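Local coordinates for protein NtrC family transcriptional regulator (Clostridium acetobutylicum ATCC 824, PDB 2Q5C) that probably serves as the N-terminal sensory part, of the propionate catabolism activator (PrpR) type, of a longer ATP-binding transcriptional regulator thought to bind DNA sequence-specifically, at residues 98-103 with 121-126; 144-149 with 159-164; 74-79 with 171-176; 82-87 with 113-118. All coordinates share one frame; numbering follows the deposited sequence.

Contact 1 (98-103 with 121-126)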
loop_
_atom_site.group_PDB
_atom_site.type_symbol
_atom_site.label_atom_id
_atom_site.label_comp_id
_atom_site.label_asym_id
_atom_site.label_seq_id
_atom_site.Cartn_x
_atom_site.Cartn_y
_atom_site.Cartn_z
ATOM N N ALA A 98 14.854 -5.948 7.588
ATOM C CA ALA A 98 14.297 -6.677 6.445
ATOM C C ALA A 98 13.390 -5.721 5.699
ATOM O O ALA A 98 12.518 -5.118 6.318
ATOM C CB ALA A 98 13.487 -7.887 6.894
ATOM N N LEU A 99 13.599 -5.597 4.398
ATOM C CA LEU A 99 12.694 -4.800 3.565
ATOM C C LEU A 99 11.901 -5.789 2.745
ATOM O O LEU A 99 12.479 -6.561 1.964
ATOM C CB LEU A 99 13.531 -3.902 2.669
ATOM C CG LEU A 99 12.762 -3.016 1.680
ATOM C CD1 LEU A 99 11.863 -2.040 2.417
ATOM C CD2 LEU A 99 13.805 -2.288 0.863
ATOM N N ILE A 100 10.579 -5.774 2.915
ATOM C CA ILE A 100 9.731 -6.763 2.269
ATOM C C ILE A 100 8.891 -6.071 1.209
ATOM O O ILE A 100 8.148 -5.123 1.511
ATOM C CB ILE A 100 8.851 -7.540 3.280
ATOM C CG1 ILE A 100 9.764 -8.295 4.272
ATOM C CG2 ILE A 100 7.886 -8.501 2.544
ATOM C CD1 ILE A 100 9.065 -9.115 5.313
ATOM N N ALA A 101 9.034 -6.510 -0.030
ATOM C CA ALA A 101 8.289 -5.880 -1.123
ATOM C C ALA A 101 7.434 -6.893 -1.860
ATOM O O ALA A 101 7.752 -8.077 -1.899
ATOM C CB ALA A 101 9.225 -5.222 -2.088
ATOM N N TYR A 102 6.346 -6.409 -2.451
ATOM C CA TYR A 102 5.469 -7.219 -3.286
ATOM C C TYR A 102 6.029 -7.333 -4.693
ATOM O O TYR A 102 6.178 -6.323 -5.377
ATOM C CB TYR A 102 4.091 -6.560 -3.377
ATOM C CG TYR A 102 3.037 -7.377 -4.106
ATOM C CD1 TYR A 102 2.666 -8.622 -3.627
ATOM C CD2 TYR A 102 2.380 -6.874 -5.242
ATOM C CE1 TYR A 102 1.687 -9.377 -4.242
ATOM C CE2 TYR A 102 1.388 -7.654 -5.886
ATOM C CZ TYR A 102 1.058 -8.893 -5.358
ATOM O OH TYR A 102 0.070 -9.718 -5.898
ATOM N N LYS A 103 6.327 -8.572 -5.097
ATOM C CA LYS A 103 6.803 -8.940 -6.453
ATOM C C LYS A 103 8.170 -8.401 -6.872
ATOM O O LYS A 103 9.032 -9.183 -7.294
ATOM C CB LYS A 103 5.719 -8.705 -7.530
ATOM C CG LYS A 103 4.516 -9.594 -7.328
ATOM C CD LYS A 103 3.470 -9.508 -8.443
ATOM C CE LYS A 103 2.336 -10.483 -8.181
ATOM N NZ LYS A 103 1.215 -10.435 -9.193
ATOM N N LYS A 121 18.286 -6.731 4.292
ATOM C CA LYS A 121 18.017 -7.976 3.576
ATOM C C LYS A 121 16.654 -7.820 2.935
ATOM O O LYS A 121 15.681 -7.513 3.606
ATOM C CB LYS A 121 18.048 -9.183 4.501
ATOM C CG LYS A 121 17.969 -10.512 3.750
ATOM C CD LYS A 121 18.641 -11.652 4.536
ATOM C CE LYS A 121 18.734 -12.956 3.727
ATOM N NZ LYS A 121 19.352 -12.790 2.375
ATOM N N GLU A 122 16.602 -8.007 1.625
ATOM C CA GLU A 122 15.363 -7.835 0.875
ATOM C C GLU A 122 14.668 -9.179 0.708
ATOM O O GLU A 122 15.312 -10.202 0.403
ATOM C CB GLU A 122 15.705 -7.221 -0.473
ATOM C CG GLU A 122 14.500 -7.024 -1.393
ATOM C CD GLU A 122 14.925 -6.534 -2.756
ATOM O OE1 GLU A 122 15.328 -5.351 -2.864
ATOM O OE2 GLU A 122 14.892 -7.333 -3.715
ATOM N N PHE A 123 13.358 -9.180 0.925
ATOM C CA PHE A 123 12.523 -10.358 0.734
ATOM C C PHE A 123 11.378 -9.958 -0.168
ATOM O O PHE A 123 10.808 -8.882 0.002
ATOM C CB PHE A 123 11.939 -10.843 2.062
ATOM C CG PHE A 123 12.973 -11.198 3.125
ATOM C CD1 PHE A 123 13.273 -12.527 3.402
ATOM C CD2 PHE A 123 13.611 -10.202 3.859
ATOM C CE1 PHE A 123 14.207 -12.855 4.411
ATOM C CE2 PHE A 123 14.550 -10.523 4.856
ATOM C CZ PHE A 123 14.848 -11.853 5.125
ATOM N N LEU A 124 11.050 -10.805 -1.131
ATOM C CA LEU A 124 9.920 -10.553 -2.042
ATOM C C LEU A 124 8.786 -11.538 -1.789
ATOM O O LEU A 124 9.035 -12.698 -1.459
ATOM C CB LEU A 124 10.374 -10.623 -3.502
ATOM C CG LEU A 124 11.458 -9.636 -3.955
ATOM C CD1 LEU A 124 11.825 -9.848 -5.413
ATOM C CD2 LEU A 124 11.036 -8.175 -3.712
ATOM N N PHE A 125 7.536 -11.093 -1.910
ATOM C CA PHE A 125 6.378 -11.978 -1.790
ATOM C C PHE A 125 5.439 -11.699 -2.954
ATOM O O PHE A 125 5.447 -10.597 -3.508
ATOM C CB PHE A 125 5.674 -11.896 -0.424
ATOM C CG PHE A 125 4.807 -10.659 -0.220
ATOM C CD1 PHE A 125 3.413 -10.741 -0.245
ATOM C CD2 PHE A 125 5.392 -9.421 0.030
ATOM C CE1 PHE A 125 2.619 -9.605 -0.038
ATOM C CE2 PHE A 125 4.587 -8.265 0.224
ATOM C CZ PHE A 125 3.220 -8.359 0.186
ATOM N N SER A 126 4.687 -12.719 -3.354
ATOM C CA SER A 126 3.788 -12.604 -4.504
ATOM C C SER A 126 2.338 -12.879 -4.184
ATOM O O SER A 126 1.475 -12.720 -5.061
ATOM C CB SER A 126 4.240 -13.530 -5.640
ATOM O OG SER A 126 5.394 -12.991 -6.264
#
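Tyr102 and Phe125 sit side by side on adjacent parallel strands, joined by five backbone hydrogen bonds between 98-103 and 121-126. Leu99 and Ala101 each give N-H to one residue and take N-H from another, and the run ends where Lys103 N meets Phe125 O at 2.7 Å. CA-H...O contacts fill the gaps, as from Ile100 CA to Phe123 O.

The aromatic pair is edge-to-face. The Tyr102 edge points at the Phe125 face with planes 60° apart, and Tyr102 CD1 stands 3.7 Å from Phe125 CE1. Phe125 CG lies between its backbone N and carbonyl carbon (chi1 76°), and the ring comes to lie beside Tyr102, whose CD1 is over one of its faces; Phe125 CD2 meets Ile100 CG2 at 3.7 Å.

Smaller apolar contacts lie on both faces: Ala98 CB touches Phe123 CE2 (3.5 Å) on the aromatic side, and Ala101 CB touches Leu124 CD2 (3.8 Å) on the other. Tyr102 OH and Lys103 NZ both go to Asp63, the lysine as a salt bridge.

The two strands belong to a beta-alpha-beta unit through helix 109-116. Helix 131-140 packs Leu134 against Ile100, Phe123 and Phe125, while strand 145-148 bonds to the other edge of strand 96-102.

Contact 2 (144-149 with 159-164)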
loop_
_atom_site.group_PDB
_atom_site.type_symbol
_atom_site.label_atom_id
_atom_site.label_comp_id
_atom_site.label_asym_id
_atom_site.label_seq_id
_atom_site.Cartn_x
_atom_site.Cartn_y
_atom_site.Cartn_z
ATOM N N LYS A 144 15.335 -8.256 13.429
ATOM C CA LYS A 144 14.315 -7.875 14.385
ATOM C C LYS A 144 13.407 -6.725 13.925
ATOM O O LYS A 144 12.498 -6.346 14.645
ATOM C CB LYS A 144 14.974 -7.492 15.713
ATOM C CG LYS A 144 15.905 -8.604 16.232
ATOM C CD LYS A 144 16.354 -8.361 17.638
ATOM C CE LYS A 144 17.194 -9.532 18.135
ATOM N NZ LYS A 144 18.295 -9.857 17.166
ATOM N N ILE A 145 13.679 -6.206 12.721
ATOM C CA ILE A 145 12.996 -4.992 12.234
ATOM C C ILE A 145 12.545 -5.262 10.804
ATOM O O ILE A 145 13.337 -5.664 9.977
ATOM C CB ILE A 145 13.950 -3.798 12.228
ATOM C CG1 ILE A 145 14.626 -3.583 13.603
ATOM C CG2 ILE A 145 13.198 -2.510 11.821
ATOM C CD1 ILE A 145 15.861 -2.737 13.555
ATOM N N VAL A 146 11.261 -5.016 10.550
ATOM C CA VAL A 146 10.690 -5.228 9.215
ATOM C C VAL A 146 10.091 -3.912 8.686
ATOM O O VAL A 146 9.313 -3.261 9.396
ATOM C CB VAL A 146 9.565 -6.272 9.274
ATOM C CG1 VAL A 146 8.812 -6.362 7.942
ATOM C CG2 VAL A 146 10.133 -7.627 9.633
ATOM N N VAL A 147 10.450 -3.557 7.447
ATOM C CA VAL A 147 9.922 -2.346 6.752
ATOM C C VAL A 147 9.130 -2.877 5.570
ATOM O O VAL A 147 9.676 -3.577 4.720
ATOM C CB VAL A 147 11.063 -1.485 6.261
ATOM C CG1 VAL A 147 10.538 -0.255 5.495
ATOM C CG2 VAL A 147 11.901 -1.028 7.415
ATOM N N SER A 148 7.832 -2.576 5.540
ATOM C CA SER A 148 6.984 -3.098 4.481
ATOM C C SER A 148 5.644 -2.402 4.527
ATOM O O SER A 148 5.440 -1.434 5.267
ATOM C CB SER A 148 6.774 -4.621 4.668
ATOM O OG SER A 148 6.258 -5.264 3.495
ATOM N N GLY A 149 4.710 -2.920 3.741
ATOM C CA GLY A 149 3.321 -2.479 3.864
ATOM C C GLY A 149 2.652 -2.956 5.143
ATOM O O GLY A 149 3.159 -3.840 5.861
ATOM N N GLN A 159 4.524 -11.522 15.369
ATOM C CA GLN A 159 5.592 -12.485 15.625
ATOM C C GLN A 159 6.729 -11.883 16.497
ATOM O O GLN A 159 7.802 -12.477 16.615
ATOM C CB GLN A 159 6.101 -13.135 14.319
ATOM C CG GLN A 159 5.029 -13.972 13.526
ATOM C CD GLN A 159 5.591 -14.940 12.440
ATOM O OE1 GLN A 159 6.662 -15.560 12.600
ATOM N NE2 GLN A 159 4.843 -15.084 11.323
ATOM N N GLY A 160 6.468 -10.726 17.098
ATOM C CA GLY A 160 7.368 -10.114 18.090
ATOM C C GLY A 160 8.514 -9.299 17.537
ATOM O O GLY A 160 9.505 -9.031 18.235
ATOM N N LEU A 161 8.378 -8.863 16.285
ATOM C CA LEU A 161 9.390 -8.007 15.676
ATOM C C LEU A 161 8.954 -6.547 15.701
ATOM O O LEU A 161 7.814 -6.246 16.027
ATOM C CB LEU A 161 9.661 -8.431 14.233
ATOM C CG LEU A 161 9.981 -9.914 14.026
ATOM C CD1 LEU A 161 10.180 -10.176 12.561
ATOM C CD2 LEU A 161 11.203 -10.349 14.865
ATOM N N TYR A 162 9.876 -5.642 15.402
ATOM C CA TYR A 162 9.487 -4.246 15.180
ATOM C C TYR A 162 9.043 -4.109 13.724
ATOM O O TYR A 162 9.627 -4.712 12.839
ATOM C CB TYR A 162 10.661 -3.319 15.413
ATOM C CG TYR A 162 11.160 -3.230 16.834
ATOM C CD1 TYR A 162 10.370 -2.695 17.833
ATOM C CD2 TYR A 162 12.437 -3.658 17.150
ATOM C CE1 TYR A 162 10.837 -2.590 19.125
ATOM C CE2 TYR A 162 12.915 -3.559 18.448
ATOM C CZ TYR A 162 12.098 -3.031 19.418
ATOM O OH TYR A 162 12.538 -2.895 20.720
ATOM N N GLY A 163 8.025 -3.289 13.517
ATOM C CA GLY A 163 7.455 -3.067 12.171
ATOM C C GLY A 163 7.373 -1.589 11.883
ATOM O O GLY A 163 6.916 -0.795 12.718
ATOM N N GLU A 164 7.844 -1.198 10.711
ATOM C CA GLU A 164 7.735 0.185 10.309
ATOM C C GLU A 164 7.074 0.193 8.917
ATOM O O GLU A 164 7.625 -0.336 7.935
ATOM C CB GLU A 164 9.109 0.815 10.207
ATOM C CG GLU A 164 9.041 2.288 9.784
ATOM C CD GLU A 164 8.662 3.225 10.923
ATOM O OE1 GLU A 164 8.967 2.914 12.107
ATOM O OE2 GLU A 164 8.058 4.284 10.645
#
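Val146 is held by 159-164 through both its own N-H and its own C=O: the N-H reaches Tyr162 O at 2.8 Å, and Val146 O receives Glu164 N at 2.9 Å. Tyr162 N to Lys144 O opens this parallel pairing, and Ser148 N to Glu164 O closes it with the longest of the four bonds, 3.3 Å.

Side chains add a thin apolar layer. The Val146 and Leu161 side chains cross obliquely, CG2 of Val146 lying 3.9 Å from CD1 of Leu161, on the face where Gly163 has no side chain. On the other face Ile145 CG1 comes within 4.2 Å of Tyr162 CD2.

Further out, Gly160, with positive phi, is the C-prime residue of the Schellman motif that ends helix 150-158, which joins strands 145-148 and 162-165 in a beta-alpha-beta unit. Glu164 CG is anti to the backbone N (chi1 -180°) and the chain then bends, ending in a salt bridge with Arg92; Phe93 stacks on the Tyr162 ring.

Ser148 OG bonds to Ile100 O in the next strand. Helix 131-140 packs on Val146 and Leu161, helix 80-90 on Val147 and Glu164, so the sheet has helices on both faces here.

Contact 3 (74-79 with 171-176). With SO4 (sulfate ion), chain G.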
loop_
_atom_site.group_PDB
_atom_site.type_symbol
_atom_site.label_atom_id
_atom_site.label_comp_id
_atom_site.label_asym_id
_atom_site.label_seq_id
_atom_site.Cartn_x
_atom_site.Cartn_y
_atom_site.Cartn_z
ATOM N N ILE A 74 -7.458 1.771 -9.784
ATOM C CA ILE A 74 -6.262 2.623 -9.876
ATOM C C ILE A 74 -5.356 2.272 -8.714
ATOM O O ILE A 74 -5.826 2.106 -7.579
ATOM C CB ILE A 74 -6.637 4.121 -9.844
ATOM C CG1 ILE A 74 -7.390 4.526 -11.115
ATOM C CG2 ILE A 74 -5.421 5.008 -9.647
ATOM C CD1 ILE A 74 -8.877 4.095 -11.121
ATOM N N SER A 75 -4.068 2.140 -9.003
ATOM C CA SER A 75 -3.080 1.813 -8.006
ATOM C C SER A 75 -2.284 3.048 -7.614
ATOM O O SER A 75 -1.734 3.714 -8.479
ATOM C CB SER A 75 -2.118 0.779 -8.570
ATOM O OG SER A 75 -1.316 0.344 -7.509
ATOM N N ILE A 76 -2.243 3.358 -6.317
ATOM C CA ILE A 76 -1.267 4.336 -5.788
ATOM C C ILE A 76 0.077 3.599 -5.748
ATOM O O ILE A 76 0.180 2.523 -5.159
ATOM C CB ILE A 76 -1.628 4.808 -4.356
ATOM C CG1 ILE A 76 -3.018 5.469 -4.306
ATOM C CG2 ILE A 76 -0.532 5.753 -3.838
ATOM C CD1 ILE A 76 -3.615 5.493 -2.864
ATOM N N LYS A 77 1.079 4.151 -6.438
ATOM C CA LYS A 77 2.384 3.477 -6.450
ATOM C C LYS A 77 3.136 3.782 -5.163
ATOM O O LYS A 77 3.120 4.932 -4.726
ATOM C CB LYS A 77 3.210 3.908 -7.659
ATOM C CG LYS A 77 2.492 3.783 -9.007
ATOM C CD LYS A 77 2.035 2.355 -9.297
ATOM C CE LYS A 77 1.180 2.306 -10.573
ATOM N NZ LYS A 77 0.765 0.913 -10.933
ATOM N N VAL A 78 3.736 2.745 -4.584
ATOM C CA VAL A 78 4.692 2.924 -3.484
ATOM C C VAL A 78 5.970 3.516 -4.119
ATOM O O VAL A 78 6.489 2.958 -5.090
ATOM C CB VAL A 78 5.017 1.608 -2.769
ATOM C CG1 VAL A 78 5.896 1.899 -1.550
ATOM C CG2 VAL A 78 3.734 0.866 -2.340
ATOM N N THR A 79 6.438 4.654 -3.600
ATOM C CA THR A 79 7.571 5.351 -4.209
ATOM C C THR A 79 8.887 5.078 -3.504
ATOM O O THR A 79 8.939 4.558 -2.383
ATOM C CB THR A 79 7.399 6.847 -4.290
ATOM O OG1 THR A 79 7.502 7.398 -2.969
ATOM C CG2 THR A 79 6.036 7.208 -4.868
ATOM N N GLU A 171 0.576 13.849 -2.364
ATOM C CA GLU A 171 0.777 13.989 -3.789
ATOM C C GLU A 171 0.421 12.693 -4.517
ATOM O O GLU A 171 -0.214 12.720 -5.576
ATOM C CB GLU A 171 2.202 14.454 -4.081
ATOM C CG GLU A 171 2.474 14.731 -5.545
ATOM C CD GLU A 171 1.651 15.878 -6.156
ATOM O OE1 GLU A 171 1.109 16.750 -5.420
ATOM O OE2 GLU A 171 1.571 15.898 -7.411
ATOM N N SER A 172 0.803 11.553 -3.950
ATOM C CA SER A 172 0.485 10.251 -4.539
ATOM C C SER A 172 -1.044 10.048 -4.641
ATOM O O SER A 172 -1.579 9.534 -5.649
ATOM C CB SER A 172 1.119 9.135 -3.692
ATOM O OG SER A 172 2.540 9.130 -3.847
ATOM N N LEU A 173 -1.768 10.457 -3.609
ATOM C CA LEU A 173 -3.216 10.291 -3.624
ATOM C C LEU A 173 -3.863 11.250 -4.617
ATOM O O LEU A 173 -4.768 10.836 -5.340
ATOM C CB LEU A 173 -3.794 10.475 -2.216
ATOM C CG LEU A 173 -5.310 10.260 -2.097
ATOM C CD1 LEU A 173 -5.727 8.874 -2.635
ATOM C CD2 LEU A 173 -5.737 10.413 -0.639
ATOM N N ARG A 174 -3.381 12.494 -4.697
ATOM C CA ARG A 174 -3.894 13.419 -5.741
ATOM C C ARG A 174 -3.682 12.881 -7.135
ATOM O O ARG A 174 -4.596 12.978 -7.987
ATOM C CB ARG A 174 -3.240 14.793 -5.601
ATOM C CG ARG A 174 -3.707 15.559 -4.373
ATOM C CD ARG A 174 -3.016 16.929 -4.328
ATOM N NE ARG A 174 -3.555 17.717 -3.236
ATOM C CZ ARG A 174 -4.634 18.493 -3.347
ATOM N NH1 ARG A 174 -5.282 18.586 -4.510
ATOM N NH2 ARG A 174 -5.058 19.164 -2.292
ATOM N N ARG A 175 -2.503 12.304 -7.386
ATOM C CA ARG A 175 -2.227 11.734 -8.714
ATOM C C ARG A 175 -3.158 10.584 -9.025
ATOM O O ARG A 175 -3.622 10.433 -10.165
ATOM C CB ARG A 175 -0.770 11.274 -8.834
ATOM C CG ARG A 175 0.253 12.409 -8.777
ATOM C CD ARG A 175 1.629 11.903 -9.191
ATOM N NE ARG A 175 2.302 11.134 -8.142
ATOM C CZ ARG A 175 3.266 11.615 -7.356
ATOM N NH1 ARG A 175 3.678 12.876 -7.499
ATOM N NH2 ARG A 175 3.826 10.834 -6.432
ATOM N N ALA A 176 -3.437 9.739 -8.030
ATOM C CA ALA A 176 -4.337 8.604 -8.255
ATOM C C ALA A 176 -5.758 9.071 -8.543
ATOM O O ALA A 176 -6.465 8.487 -9.375
ATOM C CB ALA A 176 -4.297 7.638 -7.054
HETATM S S SO4 G . -3.947 18.268 -7.935
HETATM O O1 SO4 G . -2.850 17.446 -8.443
HETATM O O2 SO4 G . -4.878 17.468 -7.140
HETATM O O3 SO4 G . -3.371 19.333 -7.115
HETATM O O4 SO4 G . -4.693 18.849 -9.054
#
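Packing of a helix on the outermost strand of a parallel sheet is the theme here: Ile74 and Ile76 of strand 73-76 meet Ala176 and its neighbours on helix 170-187. Strand 74-76 and helix 171-176 run nearly antiparallel (168°), their axes 8.3 Å apart.

Ala176 CB is the centre of the contact. It lies 3.7 Å from Ile76 CG1 and 3.9 Å from Ile74 CG2, so one methyl touches two isoleucines. A chi1 of -59° sets Ile76 CG1 beside the backbone N, against Ala176, and leaves CG2 anti to that N, where Ile76 CG2 touches Ser172 CB at 3.8 Å. Ile76 CD1 reaches Leu173 CD1 at 4.0 Å, the two side chains crossing obliquely. Ile74 CG2 also lies 3.6 Å from Ala176 O. Past the strand, at the N-cap of helix 80-90, Thr79 CG2 comes within 4.1 Å of Ser172 OG. No hydrogen bond links the segments.

On the helix, Arg174 NH1 donates to O2 of a sulfate ion at 2.9 Å, with the oxygen at the guanidinium edge and in its plane. The sulfate, probably from the crystallisation liquor, is also bonded to Lys27.

Leu173 continues onto helix 14-27. Helix 170-187 follows strand 162-165 of the other sheet, yet returns to pack on this one. An apolar helix face laid over a parallel sheet is the usual layering of an alpha/beta domain.

Contact 4 (82-87 with 113-118)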
loop_
_atom_site.group_PDB
_atom_site.type_symbol
_atom_site.label_atom_id
_atom_site.label_comp_id
_atom_site.label_asym_id
_atom_site.label_seq_id
_atom_site.Cartn_x
_atom_site.Cartn_y
_atom_site.Cartn_z
ATOM N N ASP A 82 8.994 7.238 -0.410
ATOM C CA ASP A 82 8.163 6.619 0.638
ATOM C C ASP A 82 8.990 5.545 1.348
ATOM O O ASP A 82 8.963 5.417 2.596
ATOM C CB ASP A 82 6.941 5.896 0.048
ATOM C CG ASP A 82 5.876 6.819 -0.559
ATOM O OD1 ASP A 82 5.703 7.943 -0.064
ATOM O OD2 ASP A 82 5.200 6.313 -1.504
ATOM N N THR A 83 9.706 4.734 0.573
ATOM C CA THR A 83 10.529 3.652 1.157
ATOM C C THR A 83 11.676 4.234 2.000
ATOM O O THR A 83 11.926 3.767 3.107
ATOM C CB THR A 83 11.056 2.760 0.044
ATOM O OG1 THR A 83 9.938 2.170 -0.628
ATOM C CG2 THR A 83 11.871 1.606 0.650
ATOM N N MET A 84 12.364 5.240 1.488
ATOM C CA MET A 84 13.452 5.830 2.238
ATOM C C MET A 84 12.945 6.405 3.535
ATOM O O MET A 84 13.576 6.188 4.567
ATOM C CB MET A 84 14.161 6.893 1.405
ATOM C CG MET A 84 14.764 6.351 0.135
ATOM S SD MET A 84 15.944 4.995 0.393
ATOM C CE MET A 84 17.414 5.907 0.915
ATOM N N ARG A 85 11.816 7.125 3.511
ATOM C CA ARG A 85 11.254 7.675 4.771
ATOM C C ARG A 85 11.064 6.562 5.808
ATOM O O ARG A 85 11.390 6.742 6.992
ATOM C CB ARG A 85 9.876 8.289 4.530
ATOM C CG ARG A 85 9.845 9.657 3.870
ATOM C CD ARG A 85 8.405 9.999 3.540
ATOM N NE ARG A 85 8.208 11.439 3.388
ATOM C CZ ARG A 85 7.122 11.998 2.857
ATOM N NH1 ARG A 85 6.137 11.257 2.422
ATOM N NH2 ARG A 85 7.055 13.331 2.749
ATOM N N ALA A 86 10.563 5.410 5.370
ATOM C CA ALA A 86 10.314 4.319 6.301
ATOM C C ALA A 86 11.613 3.743 6.831
ATOM O O ALA A 86 11.703 3.473 8.042
ATOM C CB ALA A 86 9.460 3.240 5.669
ATOM N N VAL A 87 12.605 3.556 5.978
ATOM C CA VAL A 87 13.887 3.014 6.446
ATOM C C VAL A 87 14.527 3.997 7.424
ATOM O O VAL A 87 15.072 3.612 8.478
ATOM C CB VAL A 87 14.793 2.728 5.276
ATOM C CG1 VAL A 87 16.227 2.381 5.784
ATOM C CG2 VAL A 87 14.211 1.597 4.429
ATOM N N GLU A 113 21.149 1.140 1.515
ATOM C CA GLU A 113 22.213 0.820 2.492
ATOM C C GLU A 113 23.301 1.873 2.459
ATOM O O GLU A 113 23.731 2.369 3.502
ATOM C CB GLU A 113 22.828 -0.533 2.181
ATOM C CG GLU A 113 21.916 -1.710 2.529
ATOM C CD GLU A 113 22.532 -3.041 2.184
ATOM O OE1 GLU A 113 22.986 -3.225 1.025
ATOM O OE2 GLU A 113 22.553 -3.931 3.054
ATOM N N ALA A 114 23.735 2.222 1.252
ATOM C CA ALA A 114 24.755 3.236 1.075
ATOM C C ALA A 114 24.318 4.607 1.574
ATOM O O ALA A 114 25.101 5.305 2.218
ATOM C CB ALA A 114 25.153 3.289 -0.389
ATOM N N MET A 115 23.075 4.991 1.268
ATOM C CA MET A 115 22.572 6.350 1.530
ATOM C C MET A 115 22.131 6.595 2.987
ATOM O O MET A 115 22.163 7.735 3.478
ATOM C CB MET A 115 21.415 6.708 0.555
ATOM C CG MET A 115 21.723 6.671 -0.989
ATOM S SD MET A 115 20.338 7.209 -2.080
ATOM C CE MET A 115 20.413 8.888 -1.534
ATOM N N LEU A 116 21.708 5.527 3.671
ATOM C CA LEU A 116 21.198 5.645 5.042
ATOM C C LEU A 116 22.026 4.897 6.093
ATOM O O LEU A 116 21.709 4.950 7.293
ATOM C CB LEU A 116 19.706 5.255 5.107
ATOM C CG LEU A 116 18.716 6.256 4.486
ATOM C CD1 LEU A 116 17.307 5.720 4.656
ATOM C CD2 LEU A 116 18.835 7.637 5.121
ATOM N N GLY A 117 23.074 4.210 5.669
ATOM C CA GLY A 117 23.999 3.573 6.600
ATOM C C GLY A 117 23.354 2.446 7.377
ATOM O O GLY A 117 23.530 2.320 8.600
ATOM N N VAL A 118 22.594 1.625 6.662
ATOM C CA VAL A 118 21.917 0.453 7.221
ATOM C C VAL A 118 22.301 -0.822 6.487
ATOM O O VAL A 118 22.930 -0.771 5.420
ATOM C CB VAL A 118 20.373 0.622 7.175
ATOM C CG1 VAL A 118 19.940 1.721 8.102
ATOM C CG2 VAL A 118 19.893 0.902 5.756
#
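Val87 and Leu116 make the closest backbone approach between 82-87 and 113-118, with CA atoms 7.9 Å apart; the first segment is helical, and the second runs from the last turn of helix 109-116 through Gly117, whose positive phi takes the chain out of the helix, to Val118.

Leu116 CD1 is the shared point of the contact. Val87 CG1 touches it at 3.7 Å. In one of the two conformers of Met84, its CE lies the same 3.7 Å from Leu116 CD1. In both pairs the side chains cross obliquely. The methionine chain in that conformer is bent at chi2 and chi3 (-57° and -79°), and Met84 CE also comes within 4.1 Å of Met115 CB. Beyond Gly117, Val118 CG2 meets Val87 CG1 at 4.0 Å, which places Val87 CG1 against Leu116, the last helical residue, and Val118, just past the helix end.

Around this cluster, Ile112 of helix 109-116 touches both Met84 and Val87, and Leu97 of strand 96-102 packs on Val87. The carbonyl of Leu116 takes a hydrogen bond from Lys91 NZ.

No hydrogen bond or salt bridge joins the two segments. Their association is carried by aliphatic carbons, mostly methyl groups, so the contact probably rests on close apolar fit, with Val87 and Val118 on the buried side. Met84 and Met115 each have two conformers, consistent with some freedom on the side away from those valines.

Overall arrangement
Contacts 1 and 2 lie in one four-stranded parallel sheet, where strands 96-102 and 145-148 are neighbours; Ala98 O meets Val147 N across the join. Both are mainly backbone hydrogen bonding, with buried side chains on the inner strands and more exposed ones on the edge strands. Contact 4 is side-chain packing without polar bonds between helices of the same half, touching contact 1 through Thr83 and contact 2 through Ala86 and Val87. Contact 3 belongs to the other parallel sheet and packs a helix on a strand, again apolar. All four are partly buried; measured between centres, contact 3 lies nearest the middle of the chain (about 10 Å) and contact 4 farthest (about 18 Å).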